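Local coordinates for protein bifunctional endomannanase/endoglucanase (Caldanaerobius polysaccharolyticus, PDB 3W0K) that probably hydrolyses internal linkages of mannan and beta-glucan chains, as a family 5 glycoside hydrolase built on a beta/alpha barrel, at residues A[117-122]-A[130-135]; A[160-165]-A[169-174]; A[196-199]-A[203-206]; A[22-27]-A[292-297]. All coordinates share one frame; numbering follows the deposited sequence.

How the interactions relate
Interactions 1 and 2 are buried, mainly apolar contacts between an outer helix and a strand of the barrel. Interaction 2 adds a water bridge. Their strands, 130-133 and 170-174, are neighbours in the sheet, and the interaction centres lie about 7 Å apart. Interaction 3 is buried but is polar and aromatic. It starts on strand 192-197, the next in the sheet, and it touches interaction 2 through the D174-R196 salt bridge. Interaction 4 is only partly buried. It joins chain regions 265 residues apart, with a salt bridge near the surface and a small apolar contact beneath. F297 of interaction 4 packs on H205 of interaction 3. Interaction 1 touches neither interaction 3 nor interaction 4.

Interaction 1. Residues A[117-122]-A[130-135]; sequences LFAKRY and LSFDLV
F118 meets F132 with its base: CB lies 3.8 Å from F132 CZ. The F118 ring leads away and packs on L81 of strand 78-83. The backbone O of F118 also lies 3.6 Å from F132 CZ, at the ring edge. That oxygen already accepts the helical bond from Y122 N. A119 follows. Its small side chain lets the ring come close to the helix, with CB 4.1 Å from F132 CE2 and the A119 CA in the ring plane at the edge. Y122 closes the segment. Its CB sits 3.5 Å from L130 CD2, and the two side chains cross at about a right angle. L130 CG is anti to its N (chi1 176°), which carries CD2 to the base of the tyrosine. Farther out, Y122 CD2 and F132 CZ meet edge to edge at 4.3 Å. The phenol OH turns elsewhere, to D66. F132 thus points its rim straight at the helix. A leucine here in place of the phenylalanine would probably fall short of F118 and A119 and open a gap under the helix. This is helix-on-strand packing of a beta/alpha barrel, with helix 105-121 laid on the outside of strand 130-133.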
loop_
_atom_site.group_PDB
_atom_site.type_symbol
_atom_site.label_atom_id
_atom_site.label_comp_id
_atom_site.label_asym_id
_atom_site.label_seq_id
_atom_site.Cartn_x
_atom_site.Cartn_y
_atom_site.Cartn_z
ATOM N N LEU A 117 5.497 20.135 -0.262
ATOM C CA LEU A 117 4.721 20.653 0.866
ATOM C C LEU A 117 4.915 19.758 2.083
ATOM O O LEU A 117 5.219 20.242 3.173
ATOM C CB LEU A 117 3.231 20.710 0.527
ATOM C CG LEU A 117 2.725 21.801 -0.411
ATOM C CD1 LEU A 117 1.250 21.565 -0.681
ATOM C CD2 LEU A 117 2.951 23.174 0.212
ATOM N N PHE A 118 4.756 18.451 1.890
ATOM C CA PHE A 118 4.922 17.501 2.982
ATOM C C PHE A 118 6.371 17.425 3.451
ATOM O O PHE A 118 6.633 17.311 4.648
ATOM C CB PHE A 118 4.393 16.118 2.584
ATOM C CG PHE A 118 2.903 16.078 2.398
ATOM C CD1 PHE A 118 2.055 16.667 3.334
ATOM C CD2 PHE A 118 2.344 15.466 1.281
ATOM C CE1 PHE A 118 0.673 16.647 3.158
ATOM C CE2 PHE A 118 0.965 15.440 1.096
ATOM C CZ PHE A 118 0.126 16.031 2.034
ATOM N N ALA A 119 7.313 17.508 2.513
ATOM C CA ALA A 119 8.728 17.473 2.871
ATOM C C ALA A 119 9.054 18.653 3.783
ATOM O O ALA A 119 9.740 18.495 4.797
ATOM C CB ALA A 119 9.597 17.511 1.620
ATOM N N LYS A 120 8.537 19.829 3.439
ATOM C CA LYS A 120 8.769 21.023 4.245
ATOM C C LYS A 120 8.050 20.955 5.587
ATOM O O LYS A 120 8.635 21.255 6.629
ATOM C CB LYS A 120 8.316 22.281 3.503
ATOM C CG LYS A 120 9.230 22.702 2.372
ATOM C CD LYS A 120 8.841 24.075 1.840
ATOM C CE LYS A 120 7.542 24.034 1.057
ATOM N NZ LYS A 120 7.715 23.312 -0.233
ATOM N N ARG A 121 6.793 20.528 5.558
ATOM C CA ARG A 121 5.989 20.449 6.771
ATOM C C ARG A 121 6.582 19.519 7.822
ATOM O O ARG A 121 6.589 19.838 9.011
ATOM C CB ARG A 121 4.563 20.001 6.438
ATOM C CG ARG A 121 3.580 20.204 7.580
ATOM C CD ARG A 121 2.181 19.781 7.185
ATOM N NE ARG A 121 1.217 20.057 8.247
ATOM C CZ ARG A 121 0.523 21.185 8.352
ATOM N NH1 ARG A 121 0.681 22.154 7.457
ATOM N NH2 ARG A 121 -0.347 21.340 9.341
ATOM N N TYR A 122 7.115 18.386 7.375
ATOM C CA TYR A 122 7.662 17.407 8.301
ATOM C C TYR A 122 9.181 17.331 8.375
ATOM O O TYR A 122 9.727 16.380 8.935
ATOM C CB TYR A 122 7.052 16.033 8.009
ATOM C CG TYR A 122 5.540 16.049 8.064
ATOM C CD1 TYR A 122 4.873 16.403 9.240
ATOM C CD2 TYR A 122 4.774 15.767 6.931
ATOM C CE1 TYR A 122 3.487 16.482 9.284
ATOM C CE2 TYR A 122 3.386 15.844 6.964
ATOM C CZ TYR A 122 2.750 16.204 8.143
ATOM O OH TYR A 122 1.379 16.306 8.182
ATOM N N LEU A 130 8.553 8.400 10.036
ATOM C CA LEU A 130 7.816 8.850 8.858
ATOM C C LEU A 130 8.510 8.621 7.521
ATOM O O LEU A 130 9.687 8.940 7.357
ATOM C CB LEU A 130 7.487 10.344 9.004
ATOM C CG LEU A 130 6.794 11.073 7.848
ATOM C CD1 LEU A 130 5.374 10.561 7.659
ATOM C CD2 LEU A 130 6.783 12.562 8.147
ATOM N N SER A 131 7.760 8.068 6.569
ATOM C CA SER A 131 8.261 7.840 5.217
ATOM C C SER A 131 7.203 8.307 4.218
ATOM O O SER A 131 6.021 8.415 4.561
ATOM C CB SER A 131 8.619 6.365 4.984
ATOM O OG SER A 131 7.499 5.513 5.130
ATOM N N PHE A 132 7.642 8.613 2.998
ATOM C CA PHE A 132 6.759 9.084 1.931
ATOM C C PHE A 132 6.682 8.056 0.803
ATOM O O PHE A 132 7.697 7.752 0.181
ATOM C CB PHE A 132 7.298 10.390 1.323
ATOM C CG PHE A 132 7.261 11.586 2.246
ATOM C CD1 PHE A 132 6.561 11.563 3.450
ATOM C CD2 PHE A 132 7.920 12.759 1.879
ATOM C CE1 PHE A 132 6.517 12.690 4.274
ATOM C CE2 PHE A 132 7.881 13.890 2.695
ATOM C CZ PHE A 132 7.179 13.855 3.894
ATOM N N ASP A 133 5.478 7.549 0.539
ATOM C CA ASP A 133 5.226 6.570 -0.530
ATOM C C ASP A 133 4.628 7.425 -1.652
ATOM O O ASP A 133 3.442 7.752 -1.640
ATOM C CB ASP A 133 4.233 5.521 -0.016
ATOM C CG ASP A 133 3.985 4.395 -1.000
ATOM O OD1 ASP A 133 4.668 4.303 -2.045
ATOM O OD2 ASP A 133 3.088 3.581 -0.708
ATOM N N LEU A 134 5.467 7.761 -2.630
ATOM C CA LEU A 134 5.107 8.681 -3.710
ATOM C C LEU A 134 3.756 8.598 -4.404
ATOM O O LEU A 134 3.004 9.578 -4.425
ATOM C CB LEU A 134 6.245 8.768 -4.732
ATOM C CG LEU A 134 7.624 9.058 -4.125
ATOM C CD1 LEU A 134 8.599 9.398 -5.244
ATOM C CD2 LEU A 134 7.560 10.222 -3.134
ATOM N N VAL A 135 3.445 7.452 -4.990
ATOM C CA VAL A 135 2.171 7.306 -5.673
ATOM C C VAL A 135 1.761 5.843 -5.671
ATOM O O VAL A 135 2.545 4.959 -6.015
ATOM C CB VAL A 135 2.215 7.913 -7.114
ATOM C CG1 VAL A 135 3.355 7.311 -7.933
ATOM C CG2 VAL A 135 0.871 7.724 -7.814
#

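Interaction 2. Residues A[160-165]-A[169-174]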
loop_
_atom_site.group_PDB
_atom_site.type_symbol
_atom_site.label_atom_id
_atom_site.label_comp_id
_atom_site.label_asym_id
_atom_site.label_seq_id
_atom_site.Cartn_x
_atom_site.Cartn_y
_atom_site.Cartn_z
ATOM N N GLU A 160 14.348 13.910 -5.952
ATOM C CA GLU A 160 15.321 14.991 -5.845
ATOM C C GLU A 160 14.706 16.237 -5.209
ATOM O O GLU A 160 15.357 16.925 -4.420
ATOM C CB GLU A 160 15.914 15.315 -7.217
ATOM C CG GLU A 160 16.873 14.237 -7.726
ATOM C CD GLU A 160 17.493 14.558 -9.079
ATOM O OE1 GLU A 160 17.093 15.558 -9.715
ATOM O OE2 GLU A 160 18.384 13.795 -9.511
ATOM N N ALA A 161 13.442 16.506 -5.525
ATOM C CA ALA A 161 12.747 17.663 -4.968
ATOM C C ALA A 161 12.555 17.500 -3.459
ATOM O O ALA A 161 12.742 18.446 -2.695
ATOM C CB ALA A 161 11.405 17.859 -5.659
ATOM N N ILE A 162 12.179 16.296 -3.035
ATOM C CA ILE A 162 11.988 16.015 -1.612
ATOM C C ILE A 162 13.327 16.117 -0.874
ATOM O O ILE A 162 13.423 16.774 0.166
ATOM C CB ILE A 162 11.392 14.597 -1.400
ATOM C CG1 ILE A 162 9.950 14.557 -1.906
ATOM C CG2 ILE A 162 11.461 14.189 0.077
ATOM C CD1 ILE A 162 9.384 13.148 -2.018
ATOM N N ARG A 163 14.358 15.495 -1.438
ATOM C CA ARG A 163 15.688 15.493 -0.832
ATOM C C ARG A 163 16.363 16.855 -0.748
ATOM O O ARG A 163 17.216 17.071 0.117
ATOM C CB ARG A 163 16.596 14.480 -1.526
ATOM C CG ARG A 163 16.209 13.051 -1.202
ATOM C CD ARG A 163 17.085 12.032 -1.900
ATOM N NE ARG A 163 16.748 10.675 -1.467
ATOM C CZ ARG A 163 17.063 9.568 -2.134
ATOM N NH1 ARG A 163 17.728 9.638 -3.281
ATOM N NH2 ARG A 163 16.709 8.387 -1.650
ATOM N N LYS A 164 16.004 17.765 -1.650
ATOM C CA LYS A 164 16.578 19.108 -1.623
ATOM C C LYS A 164 16.098 19.818 -0.355
ATOM O O LYS A 164 16.834 20.598 0.255
ATOM C CB LYS A 164 16.159 19.899 -2.865
ATOM C CG LYS A 164 16.743 21.300 -2.927
ATOM C CD LYS A 164 16.419 21.983 -4.244
ATOM C CE LYS A 164 16.957 23.407 -4.268
ATOM N NZ LYS A 164 16.333 24.252 -3.208
ATOM N N ILE A 165 14.865 19.516 0.047
ATOM C CA ILE A 165 14.259 20.099 1.241
ATOM C C ILE A 165 14.652 19.312 2.492
ATOM O O ILE A 165 15.087 19.893 3.491
ATOM C CB ILE A 165 12.718 20.143 1.109
ATOM C CG1 ILE A 165 12.325 21.096 -0.022
ATOM C CG2 ILE A 165 12.074 20.557 2.433
ATOM C CD1 ILE A 165 10.886 20.960 -0.473
ATOM N N ARG A 169 14.652 12.293 4.593
ATOM C CA ARG A 169 13.332 11.679 4.440
ATOM C C ARG A 169 13.331 10.376 3.645
ATOM O O ARG A 169 13.699 10.356 2.465
ATOM C CB ARG A 169 12.357 12.665 3.792
ATOM C CG ARG A 169 10.966 12.080 3.513
ATOM C CD ARG A 169 10.234 11.675 4.792
ATOM N NE ARG A 169 10.100 12.802 5.713
ATOM C CZ ARG A 169 10.435 12.767 6.998
ATOM N NH1 ARG A 169 10.915 11.650 7.536
ATOM N NH2 ARG A 169 10.358 13.873 7.730
ATOM N N GLU A 170 12.887 9.300 4.294
ATOM C CA GLU A 170 12.804 7.994 3.652
ATOM C C GLU A 170 11.670 8.026 2.639
ATOM O O GLU A 170 10.570 8.504 2.929
ATOM C CB GLU A 170 12.564 6.896 4.691
ATOM C CG GLU A 170 12.490 5.488 4.113
ATOM C CD GLU A 170 12.378 4.432 5.195
ATOM O OE1 GLU A 170 11.319 3.780 5.288
ATOM O OE2 GLU A 170 13.348 4.265 5.965
ATOM N N ILE A 171 11.959 7.529 1.444
ATOM C CA ILE A 171 11.002 7.511 0.350
ATOM C C ILE A 171 10.732 6.086 -0.108
ATOM O O ILE A 171 11.629 5.243 -0.121
ATOM C CB ILE A 171 11.523 8.373 -0.829
ATOM C CG1 ILE A 171 11.607 9.839 -0.391
ATOM C CG2 ILE A 171 10.612 8.241 -2.045
ATOM C CD1 ILE A 171 12.401 10.725 -1.331
ATOM N N VAL A 172 9.471 5.827 -0.441
ATOM C CA VAL A 172 9.018 4.522 -0.900
ATOM C C VAL A 172 8.353 4.700 -2.259
ATOM O O VAL A 172 7.662 5.694 -2.492
ATOM C CB VAL A 172 7.962 3.927 0.074
ATOM C CG1 VAL A 172 7.542 2.532 -0.374
ATOM C CG2 VAL A 172 8.502 3.901 1.498
ATOM N N ILE A 173 8.608 3.763 -3.168
ATOM C CA ILE A 173 7.999 3.792 -4.496
ATOM C C ILE A 173 7.331 2.450 -4.760
ATOM O O ILE A 173 7.851 1.404 -4.364
ATOM C CB ILE A 173 9.019 4.122 -5.621
ATOM C CG1 ILE A 173 10.152 3.097 -5.669
ATOM C CG2 ILE A 173 9.573 5.527 -5.430
ATOM C CD1 ILE A 173 11.063 3.276 -6.888
ATOM N N ASP A 174 6.150 2.490 -5.372
ATOM C CA ASP A 174 5.379 1.285 -5.679
ATOM C C ASP A 174 5.735 0.686 -7.031
ATOM O O ASP A 174 6.045 1.407 -7.981
ATOM C CB ASP A 174 3.875 1.585 -5.663
ATOM C CG ASP A 174 3.320 1.803 -4.263
ATOM O OD1 ASP A 174 4.101 1.976 -3.301
ATOM O OD2 ASP A 174 2.079 1.800 -4.129
HETATM O O HOH W 1 14.925 7.137 0.739
#
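I162 and I171 carry the apolar part of this contact, inside the beta-alpha-beta unit made by strand 130-133, helix 148-165 and strand 170-174 of the barrel. The two side chains reach toward each other tip to tip. I171 CD1 lies 3.9 Å from I162 CG2 and equally far from I162 CD1, so one methyl sits against both branches. The I171 chain is extended at its second torsion (chi2 166°), and this brings the methyl up to the helix. L134, in the loop after strand 130-133, packs on I162 as well.

Two arginines add to the pair. R169 lays its CG 4.1 Å from I162 CG2. Its chain then bends twice (chi2 63°, chi3 57°), and the guanidinium turns away from the helix. There NH2 bonds to V125 O, and the group makes a cation-pi contact with F132. R163 brings NE to 4.3 Å from I171 CD1, and the methyl meets the guanidinium obliquely.

No direct hydrogen bond crosses between the segments, but one water does the work. R163 NH1 is held by L189 O, which fixes the guanidinium beside the strand. Water 1 lies in the guanidinium plane, at its edge, and accepts from R163 NH2 at 3.2 Å and from I171 N at 3.1 Å.

Interaction 3. Residues A[196-199]-A[203-206]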
loop_
_atom_site.group_PDB
_atom_site.type_symbol
_atom_site.label_atom_id
_atom_site.label_comp_id
_atom_site.label_asym_id
_atom_site.label_seq_id
_atom_site.Cartn_x
_atom_site.Cartn_y
_atom_site.Cartn_z
ATOM N N ARG A 196 3.567 -6.068 -3.735
ATOM C CA ARG A 196 2.222 -6.438 -3.322
ATOM C C ARG A 196 2.042 -7.931 -3.105
ATOM O O ARG A 196 2.771 -8.745 -3.676
ATOM C CB ARG A 196 1.223 -5.972 -4.383
ATOM C CG ARG A 196 1.061 -4.457 -4.489
ATOM C CD ARG A 196 0.438 -3.914 -3.222
ATOM N NE ARG A 196 0.101 -2.491 -3.296
ATOM C CZ ARG A 196 0.914 -1.500 -2.946
ATOM N NH1 ARG A 196 2.142 -1.752 -2.508
ATOM N NH2 ARG A 196 0.460 -0.250 -2.946
ATOM N N GLY A 197 1.031 -8.266 -2.307
ATOM C CA GLY A 197 0.709 -9.652 -2.019
ATOM C C GLY A 197 -0.751 -9.924 -2.332
ATOM O O GLY A 197 -1.543 -10.241 -1.444
ATOM N N TYR A 198 -1.117 -9.768 -3.600
ATOM C CA TYR A 198 -2.489 -10.001 -4.036
ATOM C C TYR A 198 -2.590 -11.100 -5.086
ATOM O O TYR A 198 -3.676 -11.375 -5.584
ATOM C CB TYR A 198 -3.093 -8.719 -4.611
ATOM C CG TYR A 198 -3.357 -7.619 -3.607
ATOM C CD1 TYR A 198 -4.080 -7.870 -2.440
ATOM C CD2 TYR A 198 -2.947 -6.311 -3.859
ATOM C CE1 TYR A 198 -4.394 -6.840 -1.553
ATOM C CE2 TYR A 198 -3.256 -5.276 -2.980
ATOM C CZ TYR A 198 -3.982 -5.548 -1.833
ATOM O OH TYR A 198 -4.326 -4.525 -0.977
ATOM N N GLN A 199 -1.461 -11.700 -5.446
ATOM C CA GLN A 199 -1.462 -12.760 -6.446
ATOM C C GLN A 199 -1.597 -14.138 -5.811
ATOM O O GLN A 199 -0.957 -14.428 -4.803
ATOM C CB GLN A 199 -0.193 -12.704 -7.297
ATOM C CG GLN A 199 -0.043 -11.423 -8.116
ATOM C CD GLN A 199 -1.206 -11.168 -9.074
ATOM O OE1 GLN A 199 -2.009 -12.058 -9.365
ATOM N NE2 GLN A 199 -1.293 -9.941 -9.569
ATOM N N LEU A 203 -7.889 -15.389 -6.582
ATOM C CA LEU A 203 -8.179 -15.831 -5.225
ATOM C C LEU A 203 -8.424 -14.644 -4.295
ATOM O O LEU A 203 -9.475 -14.549 -3.664
ATOM C CB LEU A 203 -7.024 -16.696 -4.699
ATOM C CG LEU A 203 -7.132 -17.368 -3.323
ATOM C CD1 LEU A 203 -6.220 -18.577 -3.291
ATOM C CD2 LEU A 203 -6.770 -16.402 -2.202
ATOM N N THR A 204 -7.474 -13.713 -4.259
ATOM C CA THR A 204 -7.561 -12.550 -3.376
ATOM C C THR A 204 -8.655 -11.543 -3.696
ATOM O O THR A 204 -9.185 -10.900 -2.797
ATOM C CB THR A 204 -6.231 -11.790 -3.316
ATOM O OG1 THR A 204 -5.982 -11.168 -4.582
ATOM C CG2 THR A 204 -5.086 -12.740 -2.982
ATOM N N HIS A 205 -8.964 -11.376 -4.978
ATOM C CA HIS A 205 -9.993 -10.427 -5.389
ATOM C C HIS A 205 -11.214 -11.093 -6.014
ATOM O O HIS A 205 -11.912 -10.493 -6.834
ATOM C CB HIS A 205 -9.403 -9.371 -6.330
ATOM C CG HIS A 205 -8.600 -8.317 -5.630
ATOM N ND1 HIS A 205 -7.437 -8.596 -4.945
ATOM C CD2 HIS A 205 -8.791 -6.981 -5.517
ATOM C CE1 HIS A 205 -6.946 -7.477 -4.440
ATOM N NE2 HIS A 205 -7.748 -6.482 -4.774
ATOM N N TYR A 206 -11.472 -12.334 -5.611
ATOM C CA TYR A 206 -12.623 -13.083 -6.103
ATOM C C TYR A 206 -13.899 -12.322 -5.744
ATOM O O TYR A 206 -14.125 -11.975 -4.582
ATOM C CB TYR A 206 -12.643 -14.481 -5.481
ATOM C CG TYR A 206 -13.885 -15.292 -5.787
ATOM C CD1 TYR A 206 -14.188 -15.683 -7.092
ATOM C CD2 TYR A 206 -14.742 -15.694 -4.763
ATOM C CE1 TYR A 206 -15.317 -16.459 -7.368
ATOM C CE2 TYR A 206 -15.869 -16.470 -5.026
ATOM C CZ TYR A 206 -16.149 -16.848 -6.329
ATOM O OH TYR A 206 -17.258 -17.622 -6.586
#
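Y198 and T204 bring their backbones together where the chain leaves strand 192-197 and returns through the short helix 201-204, with CA atoms 5.7 Å apart. T204 OG1 donates to Y198 O in a short bond of 2.5 Å. The donor is tilted 22° from the carbonyl plane. The hydroxyl stands between the backbone N and the carbonyl carbon of T204 (chi1 69°), and from there it faces the Y198 carbonyl. T204 CG2 lies 3.3 Å from the same oxygen. The hydroxyl also accepts from H205 ND1 at 3.0 Å, close to the imidazole plane. That bond fixes the turn of the H205 ring.

H205 then meets Y198 as an edge-to-face stack. The rings stand at 89°, with centroids 4.9 Å apart. H205 CE1 lies over one face of the tyrosine, toward its rim, and is nearest Y198 CD1 at 3.5 Å. F297 and W210 also pack against H205. A bound Tris molecule, probably from the crystallisation liquor, lies about 4 Å from its side chain.

The Y198 hydroxyl bonds to E258 on strand 254-259, where family 5 enzymes carry one of their two catalytic glutamates. The hydrogen bonds of the contact run in one direction, from H205 ND1 to T204 OG1 to Y198 O. This chain sets a histidine edge on the tyrosine ring beside what is probably the substrate pocket.

Interaction 4. Residues A[22-27]-A[292-297]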
loop_
_atom_site.group_PDB
_atom_site.type_symbol
_atom_site.label_atom_id
_atom_site.label_comp_id
_atom_site.label_asym_id
_atom_site.label_seq_id
_atom_site.Cartn_x
_atom_site.Cartn_y
_atom_site.Cartn_z
ATOM N N PRO A 22 -10.798 10.905 12.163
ATOM C CA PRO A 22 -9.768 11.120 13.178
ATOM C C PRO A 22 -9.016 9.791 13.248
ATOM O O PRO A 22 -9.526 8.763 12.790
ATOM C CB PRO A 22 -10.588 11.330 14.456
ATOM C CG PRO A 22 -11.900 11.848 13.957
ATOM C CD PRO A 22 -12.143 10.981 12.757
ATOM N N PRO A 23 -7.786 9.789 13.778
ATOM C CA PRO A 23 -7.068 8.514 13.854
ATOM C C PRO A 23 -7.798 7.545 14.782
ATOM O O PRO A 23 -8.393 7.955 15.785
ATOM C CB PRO A 23 -5.702 8.921 14.412
ATOM C CG PRO A 23 -6.019 10.141 15.229
ATOM C CD PRO A 23 -6.976 10.884 14.335
ATOM N N ASP A 24 -7.812 6.274 14.397
ATOM C CA ASP A 24 -8.459 5.235 15.187
ATOM C C ASP A 24 -7.490 4.837 16.298
ATOM O O ASP A 24 -6.723 3.881 16.158
ATOM C CB ASP A 24 -8.778 4.036 14.289
ATOM C CG ASP A 24 -9.671 3.008 14.963
ATOM O OD1 ASP A 24 -9.704 2.938 16.212
ATOM O OD2 ASP A 24 -10.332 2.250 14.224
ATOM N N LYS A 25 -7.530 5.578 17.403
ATOM C CA LYS A 25 -6.640 5.326 18.530
ATOM C C LYS A 25 -6.766 3.925 19.125
ATOM O O LYS A 25 -5.762 3.320 19.498
ATOM C CB LYS A 25 -6.806 6.410 19.597
ATOM C CG LYS A 25 -6.329 7.778 19.113
ATOM C CD LYS A 25 -6.352 8.838 20.204
ATOM C CE LYS A 25 -7.759 9.301 20.522
ATOM N NZ LYS A 25 -7.743 10.444 21.482
ATOM N N LYS A 26 -7.983 3.391 19.170
ATOM C CA LYS A 26 -8.185 2.045 19.701
ATOM C C LYS A 26 -7.502 1.004 18.809
ATOM O O LYS A 26 -6.896 0.055 19.308
ATOM C CB LYS A 26 -9.675 1.736 19.860
ATOM C CG LYS A 26 -10.346 2.522 20.985
ATOM C CD LYS A 26 -11.826 2.165 21.106
ATOM C CE LYS A 26 -12.506 2.932 22.232
ATOM N NZ LYS A 26 -12.556 4.402 21.985
ATOM N N ALA A 27 -7.579 1.193 17.492
ATOM C CA ALA A 27 -6.929 0.274 16.558
ATOM C C ALA A 27 -5.411 0.392 16.699
ATOM O O ALA A 27 -4.701 -0.613 16.706
ATOM C CB ALA A 27 -7.350 0.575 15.114
ATOM N N ASN A 292 -6.444 -4.038 5.189
ATOM C CA ASN A 292 -7.392 -3.532 6.188
ATOM C C ASN A 292 -7.047 -4.080 7.567
ATOM O O ASN A 292 -6.361 -5.102 7.689
ATOM C CB ASN A 292 -8.833 -4.003 5.914
ATOM C CG ASN A 292 -9.464 -3.382 4.687
ATOM O OD1 ASN A 292 -10.344 -3.988 4.079
ATOM N ND2 ASN A 292 -9.081 -2.156 4.355
ATOM N N PHE A 293 -7.489 -3.364 8.598
ATOM C CA PHE A 293 -7.356 -3.820 9.976
ATOM C C PHE A 293 -8.794 -4.305 10.180
ATOM O O PHE A 293 -9.043 -5.492 10.383
ATOM C CB PHE A 293 -7.025 -2.674 10.934
ATOM C CG PHE A 293 -7.078 -3.074 12.377
ATOM C CD1 PHE A 293 -6.169 -3.994 12.887
ATOM C CD2 PHE A 293 -8.074 -2.577 13.213
ATOM C CE1 PHE A 293 -6.254 -4.420 14.212
ATOM C CE2 PHE A 293 -8.169 -2.995 14.539
ATOM C CZ PHE A 293 -7.255 -3.921 15.038
ATOM N N LYS A 294 -9.738 -3.370 10.094
ATOM C CA LYS A 294 -11.161 -3.687 10.158
ATOM C C LYS A 294 -11.597 -3.598 8.700
ATOM O O LYS A 294 -11.127 -2.727 7.963
ATOM C CB LYS A 294 -11.931 -2.665 11.000
ATOM C CG LYS A 294 -11.848 -2.917 12.491
ATOM C CD LYS A 294 -12.584 -1.851 13.280
ATOM C CE LYS A 294 -11.843 -0.531 13.245
ATOM N NZ LYS A 294 -12.547 0.501 14.055
ATOM N N GLY A 295 -12.443 -4.526 8.266
ATOM C CA GLY A 295 -12.894 -4.518 6.886
ATOM C C GLY A 295 -12.692 -5.863 6.214
ATOM O O GLY A 295 -12.093 -6.763 6.803
ATOM N N PRO A 296 -13.151 -6.021 4.961
ATOM C CA PRO A 296 -13.033 -7.265 4.191
ATOM C C PRO A 296 -11.626 -7.851 4.092
ATOM O O PRO A 296 -11.463 -9.070 4.130
ATOM C CB PRO A 296 -13.577 -6.866 2.821
ATOM C CG PRO A 296 -14.595 -5.828 3.159
ATOM C CD PRO A 296 -13.867 -4.995 4.184
ATOM N N PHE A 297 -10.622 -6.989 3.936
ATOM C CA PHE A 297 -9.225 -7.422 3.840
ATOM C C PHE A 297 -8.522 -7.369 5.198
ATOM O O PHE A 297 -7.287 -7.386 5.259
ATOM C CB PHE A 297 -8.444 -6.521 2.872
ATOM C CG PHE A 297 -8.742 -6.758 1.419
ATOM C CD1 PHE A 297 -9.813 -6.124 0.802
ATOM C CD2 PHE A 297 -7.915 -7.576 0.655
ATOM C CE1 PHE A 297 -10.056 -6.297 -0.563
ATOM C CE2 PHE A 297 -8.146 -7.758 -0.708
ATOM C CZ PHE A 297 -9.221 -7.115 -1.319
HETATM O O HOH W 2 -12.042 1.548 16.847
#
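D24 and K294 come from opposite directions and join in a salt bridge. K294 NZ donates to D24 OD2 at 2.8 Å and uses the syn lone pair of that oxygen. The lysine chain is bent at its third torsion (chi3 -71°), which turns its end to the carboxylate. The other oxygen, OD1, has two donors. A27 N bonds to it at 3.0 Å from above the carboxylate plane, the N-cap bond of helix 25-33. Water 2 donates to OD1 at 2.8 Å and accepts from K294 NZ at 3.0 Å. The water therefore links the two charged groups a second time.

Beneath the polar pair, A27 CB rests 3.7 Å from F293 CE2. F293 also meets F6 of barrel strand 4-7 and F315 edge to face, so A27 packs against an aromatic cluster. Within the 292-297 loop, N292 OD1 accepts from F297 N at 3.0 Å, a bond that helps fold this turn. G295 suits the turn: its backbone angles call for glycine, and a CB there would clash with N292 OD1.

With an alanine in place of D24, K294 NZ is likely to lose its anion and the A27 amide its cap. One carboxylate thus serves two tasks. It caps the first turn of the helix and pairs with a lysine of the loop after strand 287-290, so its negative charge probably favours both helix start and loop position.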